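Local coordinates for nitrogenase molybdenum-iron protein alpha chain (Clostridium pasteurianum, PDB 4WES) that forms, with the beta chain, the molybdenum-iron component of nitrogenase, which binds the iron-molybdenum and P clusters and reduces dinitrogen to ammonia, at residues A[257-263]-A[280-286]; A[154-158]-A[170-174]; A[337-342]-A[457-463]; A[4-10]-A[22-27]. One frame throughout, in Å; residues are numbered along the deposited sequence.

How the interactions relate
Along the chain the order is interaction 4, interaction 2, interaction 1 and interaction 3. They fall on three different sheets, matching the three alpha/beta domains known for nitrogenase alpha chains. Interactions 1 and 2 each lie at an edge of their own four-stranded parallel sheet, with centres 29 Å apart. Interactions 3 and 4 share the five-stranded mixed sheet: 460-462 and 25-27 are its outermost strands within the chain, and the two contacts have centres 18 Å apart. Interactions 2 and 3, with centres 42 Å apart, lie on opposite sides of the chain's centre. Only interaction 1 holds a ligand of the iron-molybdenum cluster; the other three supply none, though the A463 side chain of interaction 3 comes within about 8 Å of the homocitrate.

Interaction 1 of 4, residues A[257-263]-A[280-286]; sequences LNLVQCH and PWIKCNF. With ICS (iron-sulfur-molybdenum cluster with interstitial carbon), chain F.
In the beta-alpha-beta unit of strand 257-260, helix 263-277 and strand 281-283, N258 pairs with W281, L259 with I282 and V260 with K283 as parallel neighbours. Backbone bonds run from N258 N to P280 O, I282 N to N258 O, V260 N to I282 O and C284 N to V260 O. On one face L259 and I282 lie side by side and point the same way, L259 CD2 being 3.7 Å from I282 CG1; L259 CD1 also meets the F286 ring at its edge, in plane. On the other face V260 CG2 approaches W281 CE3 at 3.5 Å. Branched and aromatic residues suit this buried sheet, which helices 263-277 and 289-303 cover.

Toward the C-terminal ends of the strands polar groups take over. K283 bends at chi2 (70°) and chi4 (59°) and runs forward, so that NZ donates to Q261 O at 2.7 Å, to V260 O at 3.2 Å and to its neighbour C284 O at 2.7 Å. NZ and C284 N reach V260 O from opposite faces of its plane. The Q261 amide uses both ends: OE1 accepts from F286 N at 2.9 Å, and NE2 donates to N285 OD1, which also accepts from I287 N.

Next comes C262, at the N-cap of helix 263-277, whose SG binds iron FE1 of the cluster at 2.3 Å. The length and flexibility of lysine let one ammonium group gather three carbonyl oxygens. Its charge probably offsets their partial negative charge, and the bonds tie 257-263 to 280-286 just before the metal ligand C262.

Interaction 2 of 4, residues A[154-158]-A[170-174]; sequences ILAVA and HAFSC
I154 and A171 meet where helix 154-165 packs on strand 169-172, the outermost strand of a parallel sheet, within the beta-alpha-beta crossover that starts at strand 138-143. The short helix and strand segments run nearly antiparallel, at 171°.

The contact is apolar, and its centre is the methyl of A171, which points at the helix. I154 CG1 touches this CB at 3.9 Å, and L155 meets it mainly with its backbone CA, 3.9 Å from A171 CB, its CD1 being farther off. So small a side chain suits a position where a helix sits close over a strand. A158 is equally small, and its CB lies 4.2 Å from A171 CB where the segment axes come within 7.6 Å. I154 carries CG1 between its backbone N and carbonyl carbon (chi1 64°), which sends CD1 along the strand to within 3.5 Å of F172 O; its remaining surroundings include V141 and A143 of the next strand.

F172 itself points to the other face of the sheet, where its ring meets that of Y142 almost parallel and packs on helix 54-63.

The carbonyl of I154 is used within the helix: I154 O accepts from A158 N at 2.9 Å, and the same oxygen lies 3.7 Å from A171 CB.

Interaction 3 of 4, residues A[337-342]-A[457-463]; sequences KTACLY and KPDMFFA
C340 and F461 pair on one face of the parallel strands 338-343 and 460-462, with C340 CB set over the middle of the phenyl ring. This CH-pi contact measures 3.4 Å from C340 CB to the F461 ring centroid, only 9° off the normal, while C340 SG lies obliquely to the same ring. CG of F461 stands roughly opposite its own N (chi1 -160°), which brings the ring against C340 of the neighbouring strand; Y342 CB meets its edge in plane, 4.0 Å from F461 CE2. A slim cysteine suits a place against an aromatic face.

On the opposite face A339 CB packs on M460 CG at 3.6 Å, and the F462 ring presents its edge to the same methyl. The small alanine lets these two larger side chains come close. Between the faces run the backbone bonds C340 N to M460 O, F462 N to C340 O and Y342 N to F462 O.

At the N-terminal end of the pairing D459 lies across K337. Its OD2 accepts from T338 N at 2.9 Å through the anti lone pair, and D459 N donates to T338 OG1 at 3.3 Å. A water joins D459 OD1 to K337 NZ, whose opposite charge probably stabilises the carboxylate.

Strand 361-367 flanks 338-343 on its other edge. Helix 446-456 covers C340 and F461 through V452, M449 and L453, and helix 492-507 covers M460 and F462 through L503 and F499.

Interaction 4 of 4, residues A[4-10]-A[22-27]; sequences NLKDEIL and SGHIVI
K6 reaches from the N-terminal helix 5-10 to the turn at 22-25 and strand 25-27; the short helix and strand segments run nearly antiparallel, at 162°.

The polar bonds centre on K6 NZ. K6 leaves the helix with CG opposite the backbone N (chi1 175°) and stays extended to NZ, which lets it donate to I25 O at 2.7 Å, nearly along the C=O axis, and to S22 O at 2.9 Å, from above that carbonyl plane. S22 O also accepts from I25 N within the type I turn 22-25, and the two donors approach it from opposite faces. One ammonium thus pins the turn and the start of the strand, a reach to which the length of lysine is suited.

Apolar contacts centre on I25. Its CD1 touches I9 CG2 at 3.7 Å and L10 CD2 at 3.9 Å, and I25 CG2 packs on K6 CG. I27 CD1 lies against the polar N4 amide, nearest its CG.

A capping box holds the helix start: D7 N donates to N4 OD1 at 3.0 Å and N4 N to D7 OD1 at 3.3 Å. Asparagine suits the N-cap because its short amide can turn back to accept.

Strand 25-27 pairs antiparallel with 439-441, and I25 and I27 both touch I439. Helix 5-10 also lies against strand 439-441 (L5 on I439, I9 on I441) and packs on helix 446-456, L5 against K455 and L456, while I9 O accepts from H447 NE2.

Interaction 1 of 4, residues A[257-263]-A[280-286]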
# COMPACT_ATOMS: atom_id res chain seq x y z
N LEU A 257 -47.18 12.20 -17.25
CA LEU A 257 -46.25 12.89 -18.12
C LEU A 257 -44.94 12.14 -18.15
O LEU A 257 -44.38 11.83 -17.10
CB LEU A 257 -46.02 14.34 -17.63
CG LEU A 257 -45.13 15.24 -18.51
CD1 LEU A 257 -45.77 15.50 -19.88
CD2 LEU A 257 -44.88 16.53 -17.76
N ASN A 258 -44.46 11.88 -19.38
CA ASN A 258 -43.13 11.31 -19.58
C ASN A 258 -42.11 12.42 -19.86
O ASN A 258 -42.38 13.34 -20.65
CB ASN A 258 -43.14 10.35 -20.78
CG ASN A 258 -43.64 8.97 -20.44
OD1 ASN A 258 -43.34 8.47 -19.36
ND2 ASN A 258 -44.28 8.31 -21.40
N LEU A 259 -40.97 12.33 -19.19
CA LEU A 259 -39.87 13.29 -19.36
C LEU A 259 -38.76 12.55 -20.12
O LEU A 259 -38.22 11.59 -19.61
CB LEU A 259 -39.37 13.76 -18.03
CG LEU A 259 -40.39 14.22 -16.99
CD1 LEU A 259 -39.71 14.63 -15.70
CD2 LEU A 259 -41.29 15.31 -17.49
N VAL A 260 -38.34 13.05 -21.27
CA VAL A 260 -37.34 12.36 -22.08
C VAL A 260 -35.99 13.06 -21.93
O VAL A 260 -35.79 14.15 -22.46
CB VAL A 260 -37.80 12.30 -23.55
CG1 VAL A 260 -36.70 11.77 -24.45
CG2 VAL A 260 -39.05 11.43 -23.68
N GLN A 261 -35.08 12.42 -21.20
CA GLN A 261 -33.74 12.94 -21.00
C GLN A 261 -32.85 12.56 -22.20
O GLN A 261 -32.43 13.43 -22.94
CB GLN A 261 -33.15 12.45 -19.66
CG GLN A 261 -31.71 12.91 -19.37
CD GLN A 261 -31.60 14.40 -19.22
OE1 GLN A 261 -32.40 15.01 -18.50
NE2 GLN A 261 -30.58 14.98 -19.83
N CYS A 262 -32.61 11.27 -22.38
CA CYS A 262 -31.92 10.80 -23.57
C CYS A 262 -32.93 10.54 -24.69
O CYS A 262 -33.65 9.52 -24.66
CB CYS A 262 -31.14 9.52 -23.31
SG CYS A 262 -30.41 8.95 -24.84
N HIS A 263 -33.02 11.46 -25.65
CA HIS A 263 -33.94 11.24 -26.76
C HIS A 263 -33.62 9.99 -27.55
O HIS A 263 -34.50 9.19 -27.89
CB HIS A 263 -33.96 12.47 -27.67
CG HIS A 263 -34.79 12.28 -28.90
ND1 HIS A 263 -34.24 11.94 -30.12
CD2 HIS A 263 -36.13 12.36 -29.10
CE1 HIS A 263 -35.22 11.82 -31.01
NE2 HIS A 263 -36.38 12.06 -30.42
N PRO A 280 -48.58 11.97 -22.73
CA PRO A 280 -47.71 12.89 -23.46
C PRO A 280 -46.29 12.82 -22.94
O PRO A 280 -46.04 12.36 -21.83
CB PRO A 280 -48.34 14.25 -23.18
CG PRO A 280 -49.00 14.10 -21.86
CD PRO A 280 -49.46 12.67 -21.78
N TRP A 281 -45.36 13.31 -23.75
CA TRP A 281 -43.98 13.44 -23.30
C TRP A 281 -43.46 14.83 -23.61
O TRP A 281 -43.91 15.47 -24.55
CB TRP A 281 -43.08 12.38 -23.88
CG TRP A 281 -42.89 12.31 -25.38
CD1 TRP A 281 -43.68 11.64 -26.27
CD2 TRP A 281 -41.82 12.88 -26.14
NE1 TRP A 281 -43.14 11.72 -27.53
CE2 TRP A 281 -42.00 12.48 -27.48
CE3 TRP A 281 -40.72 13.68 -25.81
CZ2 TRP A 281 -41.13 12.88 -28.49
CZ3 TRP A 281 -39.86 14.05 -26.81
CH2 TRP A 281 -40.06 13.63 -28.12
N ILE A 282 -42.50 15.28 -22.80
CA ILE A 282 -41.74 16.48 -23.10
C ILE A 282 -40.29 16.11 -23.08
O ILE A 282 -39.83 15.26 -22.32
CB ILE A 282 -41.99 17.65 -22.11
CG1 ILE A 282 -41.71 17.25 -20.66
CG2 ILE A 282 -43.37 18.21 -22.27
CD1 ILE A 282 -41.60 18.46 -19.75
N LYS A 283 -39.52 16.76 -23.97
CA LYS A 283 -38.07 16.70 -23.80
C LYS A 283 -37.69 17.41 -22.53
O LYS A 283 -38.19 18.47 -22.24
CB LYS A 283 -37.39 17.35 -25.01
CG LYS A 283 -35.86 17.19 -25.03
CD LYS A 283 -35.46 15.75 -25.31
CE LYS A 283 -33.96 15.49 -25.15
NZ LYS A 283 -33.44 15.80 -23.79
N CYS A 284 -36.84 16.79 -21.73
CA CYS A 284 -36.31 17.40 -20.51
C CYS A 284 -34.78 17.45 -20.59
O CYS A 284 -34.16 16.75 -21.38
CB CYS A 284 -36.71 16.63 -19.25
SG CYS A 284 -36.04 14.95 -19.11
N ASN A 285 -34.20 18.28 -19.73
CA ASN A 285 -32.75 18.22 -19.55
C ASN A 285 -32.44 18.62 -18.13
O ASN A 285 -32.46 19.80 -17.77
CB ASN A 285 -32.02 19.13 -20.53
CG ASN A 285 -30.53 18.99 -20.37
OD1 ASN A 285 -30.07 18.04 -19.77
ND2 ASN A 285 -29.76 19.91 -20.93
N PHE A 286 -32.09 17.62 -17.33
CA PHE A 286 -31.74 17.84 -15.93
C PHE A 286 -30.24 18.11 -15.73
O PHE A 286 -29.76 18.07 -14.61
CB PHE A 286 -32.18 16.66 -15.07
CG PHE A 286 -33.66 16.59 -14.86
CD1 PHE A 286 -34.46 15.74 -15.61
CD2 PHE A 286 -34.25 17.36 -13.88
CE1 PHE A 286 -35.84 15.71 -15.40
CE2 PHE A 286 -35.62 17.30 -13.67
CZ PHE A 286 -36.41 16.48 -14.43
FE1 ICS F . -28.47 7.97 -24.13
MO1 ICS F . -21.88 5.99 -23.11
FE2 ICS F . -26.62 6.18 -24.80
FE3 ICS F . -26.73 7.11 -22.29
FE4 ICS F . -25.97 8.70 -24.28
FE5 ICS F . -23.52 7.96 -23.93
FE6 ICS F . -24.18 5.45 -24.38
FE7 ICS F . -24.27 6.38 -21.96
CX ICS F . -25.24 7.01 -23.63
S1A ICS F . -27.21 7.95 -26.06
S1B ICS F . -22.46 6.52 -25.31
S2A ICS F . -28.34 5.86 -23.35
S2B ICS F . -25.60 4.39 -25.66
S3A ICS F . -24.19 9.98 -24.67
S3B ICS F . -23.52 4.36 -22.56
S4A ICS F . -27.38 9.27 -22.56
S4B ICS F . -22.60 7.85 -21.89
S5A ICS F . -25.79 6.46 -20.37

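Interaction 2 of 4, residues A[154-158]-A[170-174]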
# COMPACT_ATOMS: atom_id res chain seq x y z
N ILE A 154 -33.42 -18.10 -29.49
CA ILE A 154 -33.49 -17.73 -28.08
C ILE A 154 -34.90 -17.33 -27.68
O ILE A 154 -35.28 -17.44 -26.50
CB ILE A 154 -32.47 -16.64 -27.69
CG1 ILE A 154 -32.73 -15.31 -28.42
CG2 ILE A 154 -31.06 -17.16 -27.92
CD1 ILE A 154 -31.96 -14.12 -27.84
N LEU A 155 -35.70 -16.86 -28.63
CA LEU A 155 -37.10 -16.53 -28.32
C LEU A 155 -37.83 -17.80 -27.84
O LEU A 155 -38.57 -17.76 -26.84
CB LEU A 155 -37.81 -15.94 -29.56
CG LEU A 155 -39.19 -15.34 -29.42
CD1 LEU A 155 -39.18 -14.02 -28.71
CD2 LEU A 155 -39.83 -15.14 -30.78
N ALA A 156 -37.66 -18.88 -28.57
CA ALA A 156 -38.31 -20.14 -28.23
C ALA A 156 -37.78 -20.73 -26.92
O ALA A 156 -38.56 -21.22 -26.08
CB ALA A 156 -38.18 -21.11 -29.38
N VAL A 157 -36.46 -20.67 -26.72
CA VAL A 157 -35.89 -21.13 -25.46
C VAL A 157 -36.47 -20.37 -24.28
O VAL A 157 -36.86 -20.95 -23.26
CB VAL A 157 -34.35 -21.05 -25.45
CG1 VAL A 157 -33.81 -21.43 -24.09
CG2 VAL A 157 -33.78 -21.94 -26.52
N ALA A 158 -36.54 -19.04 -24.43
CA ALA A 158 -37.09 -18.19 -23.35
C ALA A 158 -38.53 -18.53 -23.05
O ALA A 158 -38.93 -18.61 -21.88
CB ALA A 158 -36.94 -16.74 -23.75
N HIS A 170 -37.29 -12.70 -21.06
CA HIS A 170 -37.33 -11.81 -22.22
C HIS A 170 -36.10 -11.99 -23.08
O HIS A 170 -34.97 -11.78 -22.61
CB HIS A 170 -37.41 -10.36 -21.79
CG HIS A 170 -38.60 -10.08 -20.91
ND1 HIS A 170 -39.88 -10.25 -21.37
CD2 HIS A 170 -38.71 -9.65 -19.64
CE1 HIS A 170 -40.73 -9.92 -20.41
NE2 HIS A 170 -40.05 -9.58 -19.34
N ALA A 171 -36.32 -12.38 -24.33
CA ALA A 171 -35.23 -12.53 -25.30
C ALA A 171 -35.03 -11.26 -26.12
O ALA A 171 -35.98 -10.62 -26.55
CB ALA A 171 -35.52 -13.71 -26.22
N PHE A 172 -33.76 -10.96 -26.41
CA PHE A 172 -33.40 -9.79 -27.21
C PHE A 172 -32.42 -10.22 -28.29
O PHE A 172 -31.31 -10.66 -27.96
CB PHE A 172 -32.74 -8.72 -26.34
CG PHE A 172 -33.63 -8.20 -25.25
CD1 PHE A 172 -33.74 -8.84 -24.04
CD2 PHE A 172 -34.37 -7.04 -25.44
CE1 PHE A 172 -34.56 -8.38 -23.03
CE2 PHE A 172 -35.20 -6.55 -24.43
CZ PHE A 172 -35.32 -7.23 -23.23
N SER A 173 -32.80 -10.05 -29.56
CA SER A 173 -31.93 -10.42 -30.67
C SER A 173 -31.05 -9.24 -31.05
O SER A 173 -31.22 -8.62 -32.08
CB SER A 173 -32.74 -10.89 -31.85
OG SER A 173 -33.30 -12.17 -31.59
N CYS A 174 -30.10 -8.96 -30.16
CA CYS A 174 -29.17 -7.83 -30.26
C CYS A 174 -27.76 -8.25 -30.66
O CYS A 174 -26.77 -7.70 -30.19
CB CYS A 174 -29.18 -7.02 -28.99
SG CYS A 174 -28.85 -7.98 -27.49

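Interaction 3 of 4, residues A[337-342]-A[457-463]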
# COMPACT_ATOMS: atom_id res chain seq x y z
N LYS A 337 -12.61 30.10 -21.91
CA LYS A 337 -11.99 28.90 -22.44
C LYS A 337 -12.87 28.26 -23.49
O LYS A 337 -14.06 28.58 -23.61
CB LYS A 337 -11.72 27.95 -21.28
CG LYS A 337 -10.73 28.55 -20.32
CD LYS A 337 -10.43 27.68 -19.16
CE LYS A 337 -9.60 28.37 -18.13
NZ LYS A 337 -8.24 28.63 -18.65
N THR A 338 -12.29 27.37 -24.28
CA THR A 338 -13.00 26.69 -25.36
C THR A 338 -13.03 25.18 -25.13
O THR A 338 -12.15 24.59 -24.49
CB THR A 338 -12.32 26.97 -26.73
OG1 THR A 338 -10.98 26.51 -26.67
CG2 THR A 338 -12.39 28.45 -27.06
N ALA A 339 -14.07 24.57 -25.70
CA ALA A 339 -14.33 23.14 -25.51
C ALA A 339 -14.77 22.48 -26.80
O ALA A 339 -15.39 23.11 -27.67
CB ALA A 339 -15.39 22.94 -24.43
N CYS A 340 -14.53 21.17 -26.84
CA CYS A 340 -15.16 20.27 -27.82
C CYS A 340 -15.89 19.17 -27.02
O CYS A 340 -15.43 18.80 -25.95
CB CYS A 340 -14.11 19.65 -28.73
SG CYS A 340 -12.97 20.80 -29.52
N LEU A 341 -16.97 18.67 -27.62
CA LEU A 341 -17.72 17.57 -27.00
C LEU A 341 -17.98 16.46 -27.98
O LEU A 341 -18.55 16.70 -29.04
CB LEU A 341 -19.08 18.04 -26.45
CG LEU A 341 -19.09 19.16 -25.46
CD1 LEU A 341 -19.19 20.50 -26.10
CD2 LEU A 341 -20.25 19.00 -24.50
N TYR A 342 -17.65 15.23 -27.59
CA TYR A 342 -17.90 14.09 -28.43
C TYR A 342 -18.33 12.91 -27.58
O TYR A 342 -17.51 12.30 -26.92
CB TYR A 342 -16.68 13.70 -29.29
CG TYR A 342 -17.03 12.58 -30.24
CD1 TYR A 342 -17.87 12.84 -31.31
CD2 TYR A 342 -16.57 11.30 -30.05
CE1 TYR A 342 -18.24 11.83 -32.18
CE2 TYR A 342 -16.93 10.29 -30.93
CZ TYR A 342 -17.77 10.55 -31.99
OH TYR A 342 -18.13 9.56 -32.89
N LYS A 457 -6.85 24.12 -31.05
CA LYS A 457 -6.17 24.24 -29.77
C LYS A 457 -7.17 24.51 -28.64
O LYS A 457 -7.06 25.47 -27.89
CB LYS A 457 -5.06 25.27 -29.82
CG LYS A 457 -4.06 25.00 -30.96
CD LYS A 457 -2.91 25.95 -30.98
CE LYS A 457 -2.11 25.78 -32.28
NZ LYS A 457 -1.72 24.37 -32.59
N PRO A 458 -8.16 23.62 -28.48
CA PRO A 458 -9.14 23.84 -27.42
C PRO A 458 -8.53 23.70 -26.04
O PRO A 458 -7.54 22.96 -25.85
CB PRO A 458 -10.17 22.72 -27.66
CG PRO A 458 -9.33 21.61 -28.23
CD PRO A 458 -8.33 22.32 -29.14
N ASP A 459 -9.15 24.34 -25.05
CA ASP A 459 -8.71 24.15 -23.66
C ASP A 459 -9.12 22.81 -23.06
O ASP A 459 -8.51 22.36 -22.10
CB ASP A 459 -9.26 25.26 -22.79
CG ASP A 459 -8.74 26.61 -23.16
OD1 ASP A 459 -7.56 26.87 -22.89
OD2 ASP A 459 -9.45 27.39 -23.80
N MET A 460 -10.18 22.21 -23.59
CA MET A 460 -10.67 20.97 -23.05
C MET A 460 -11.44 20.23 -24.14
O MET A 460 -12.06 20.84 -25.00
CB MET A 460 -11.56 21.24 -21.83
CG MET A 460 -12.84 21.98 -22.14
SD MET A 460 -13.65 22.78 -20.75
CE MET A 460 -12.72 24.31 -20.70
N PHE A 461 -11.43 18.89 -24.07
CA PHE A 461 -12.10 18.07 -25.06
C PHE A 461 -12.77 16.93 -24.30
O PHE A 461 -12.11 16.05 -23.79
CB PHE A 461 -11.11 17.57 -26.13
CG PHE A 461 -11.74 17.13 -27.42
CD1 PHE A 461 -11.25 17.59 -28.63
CD2 PHE A 461 -12.82 16.24 -27.43
CE1 PHE A 461 -11.84 17.20 -29.80
CE2 PHE A 461 -13.41 15.86 -28.62
CZ PHE A 461 -12.91 16.35 -29.80
N PHE A 462 -14.10 17.02 -24.21
CA PHE A 462 -14.89 16.01 -23.49
C PHE A 462 -15.17 14.84 -24.41
O PHE A 462 -15.67 15.03 -25.52
CB PHE A 462 -16.21 16.62 -23.02
CG PHE A 462 -16.08 17.75 -22.05
CD1 PHE A 462 -16.05 19.06 -22.47
CD2 PHE A 462 -15.98 17.49 -20.71
CE1 PHE A 462 -15.94 20.10 -21.58
CE2 PHE A 462 -15.86 18.53 -19.80
CZ PHE A 462 -15.82 19.83 -20.23
N ALA A 463 -14.94 13.62 -23.92
CA ALA A 463 -15.16 12.43 -24.75
C ALA A 463 -15.32 11.20 -23.86
O ALA A 463 -16.02 11.28 -22.83
CB ALA A 463 -14.06 12.31 -25.83
O HOH W 1 -7.17 26.40 -19.97
O HOH W 2 -9.03 27.54 -28.06

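Interaction 4 of 4, residues A[4-10]-A[22-27]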
# COMPACT_ATOMS: atom_id res chain seq x y z
N ASN A 4 -11.36 25.95 -45.08
CA ASN A 4 -11.90 25.92 -43.72
C ASN A 4 -11.58 24.62 -42.98
O ASN A 4 -10.92 23.74 -43.50
CB ASN A 4 -13.41 26.22 -43.71
CG ASN A 4 -14.25 25.16 -44.41
OD1 ASN A 4 -14.01 23.97 -44.31
ND2 ASN A 4 -15.32 25.61 -45.07
N LEU A 5 -12.05 24.52 -41.75
CA LEU A 5 -11.69 23.39 -40.93
C LEU A 5 -12.24 22.09 -41.50
O LEU A 5 -11.60 21.04 -41.39
CB LEU A 5 -12.23 23.59 -39.50
CG LEU A 5 -11.94 22.49 -38.48
CD1 LEU A 5 -10.46 22.23 -38.33
CD2 LEU A 5 -12.55 22.85 -37.12
N LYS A 6 -13.44 22.12 -42.09
CA LYS A 6 -13.94 20.91 -42.74
C LYS A 6 -13.01 20.44 -43.85
O LYS A 6 -12.67 19.27 -43.94
CB LYS A 6 -15.35 21.14 -43.28
CG LYS A 6 -15.90 19.97 -44.07
CD LYS A 6 -17.33 20.16 -44.46
CE LYS A 6 -17.85 19.00 -45.31
NZ LYS A 6 -19.32 19.02 -45.52
N ASP A 7 -12.57 21.37 -44.70
CA ASP A 7 -11.61 21.00 -45.73
C ASP A 7 -10.31 20.40 -45.15
O ASP A 7 -9.73 19.45 -45.68
CB ASP A 7 -11.29 22.24 -46.57
CG ASP A 7 -12.50 22.77 -47.32
OD1 ASP A 7 -12.63 24.01 -47.36
OD2 ASP A 7 -13.29 21.97 -47.87
N GLU A 8 -9.83 21.01 -44.07
CA GLU A 8 -8.62 20.56 -43.40
C GLU A 8 -8.78 19.14 -42.85
O GLU A 8 -7.87 18.34 -42.93
CB GLU A 8 -8.24 21.56 -42.31
CG GLU A 8 -7.81 22.87 -42.93
CD GLU A 8 -7.67 24.01 -41.94
OE1 GLU A 8 -8.23 23.92 -40.84
OE2 GLU A 8 -7.00 25.01 -42.30
N ILE A 9 -9.95 18.87 -42.28
CA ILE A 9 -10.24 17.52 -41.79
C ILE A 9 -10.29 16.52 -42.96
O ILE A 9 -9.78 15.41 -42.86
CB ILE A 9 -11.58 17.47 -41.01
CG1 ILE A 9 -11.45 18.22 -39.69
CG2 ILE A 9 -11.99 16.04 -40.74
CD1 ILE A 9 -12.77 18.51 -39.05
N LEU A 10 -10.92 16.92 -44.06
CA LEU A 10 -11.12 16.00 -45.16
C LEU A 10 -9.88 15.67 -45.98
O LEU A 10 -9.87 14.67 -46.71
CB LEU A 10 -12.22 16.52 -46.09
CG LEU A 10 -13.65 16.58 -45.58
CD1 LEU A 10 -14.58 17.27 -46.55
CD2 LEU A 10 -14.19 15.19 -45.25
N SER A 22 -17.53 13.45 -46.05
CA SER A 22 -17.85 14.85 -46.18
C SER A 22 -19.23 15.16 -45.63
O SER A 22 -19.41 16.17 -44.98
CB SER A 22 -17.81 15.27 -47.64
OG SER A 22 -18.07 16.64 -47.82
N GLY A 23 -20.20 14.29 -45.88
CA GLY A 23 -21.54 14.57 -45.42
C GLY A 23 -21.74 14.51 -43.92
O GLY A 23 -22.73 15.01 -43.40
N HIS A 24 -20.80 13.88 -43.20
CA HIS A 24 -20.85 13.73 -41.74
C HIS A 24 -20.28 14.93 -40.99
O HIS A 24 -20.26 14.92 -39.76
CB HIS A 24 -20.11 12.46 -41.34
CG HIS A 24 -20.75 11.22 -41.85
ND1 HIS A 24 -21.52 10.38 -41.06
CD2 HIS A 24 -20.74 10.67 -43.08
CE1 HIS A 24 -21.97 9.38 -41.80
NE2 HIS A 24 -21.49 9.52 -43.02
N ILE A 25 -19.79 15.92 -41.73
CA ILE A 25 -19.13 17.08 -41.12
C ILE A 25 -19.83 18.31 -41.68
O ILE A 25 -19.86 18.48 -42.89
CB ILE A 25 -17.63 17.11 -41.45
CG1 ILE A 25 -16.96 15.85 -40.98
CG2 ILE A 25 -16.98 18.33 -40.82
CD1 ILE A 25 -15.60 15.63 -41.59
N VAL A 26 -20.38 19.15 -40.82
CA VAL A 26 -21.03 20.35 -41.28
C VAL A 26 -20.69 21.51 -40.38
O VAL A 26 -20.47 21.35 -39.17
CB VAL A 26 -22.57 20.21 -41.41
CG1 VAL A 26 -22.95 19.19 -42.48
CG2 VAL A 26 -23.22 19.86 -40.09
N ILE A 27 -20.63 22.70 -40.98
CA ILE A 27 -20.37 23.93 -40.24
C ILE A 27 -21.66 24.76 -40.20
O ILE A 27 -22.26 25.04 -41.23
CB ILE A 27 -19.19 24.72 -40.86
CG1 ILE A 27 -17.87 23.90 -40.77
CG2 ILE A 27 -19.03 26.07 -40.16
CD1 ILE A 27 -16.69 24.47 -41.54
O HOH W 3 -20.62 17.36 -48.12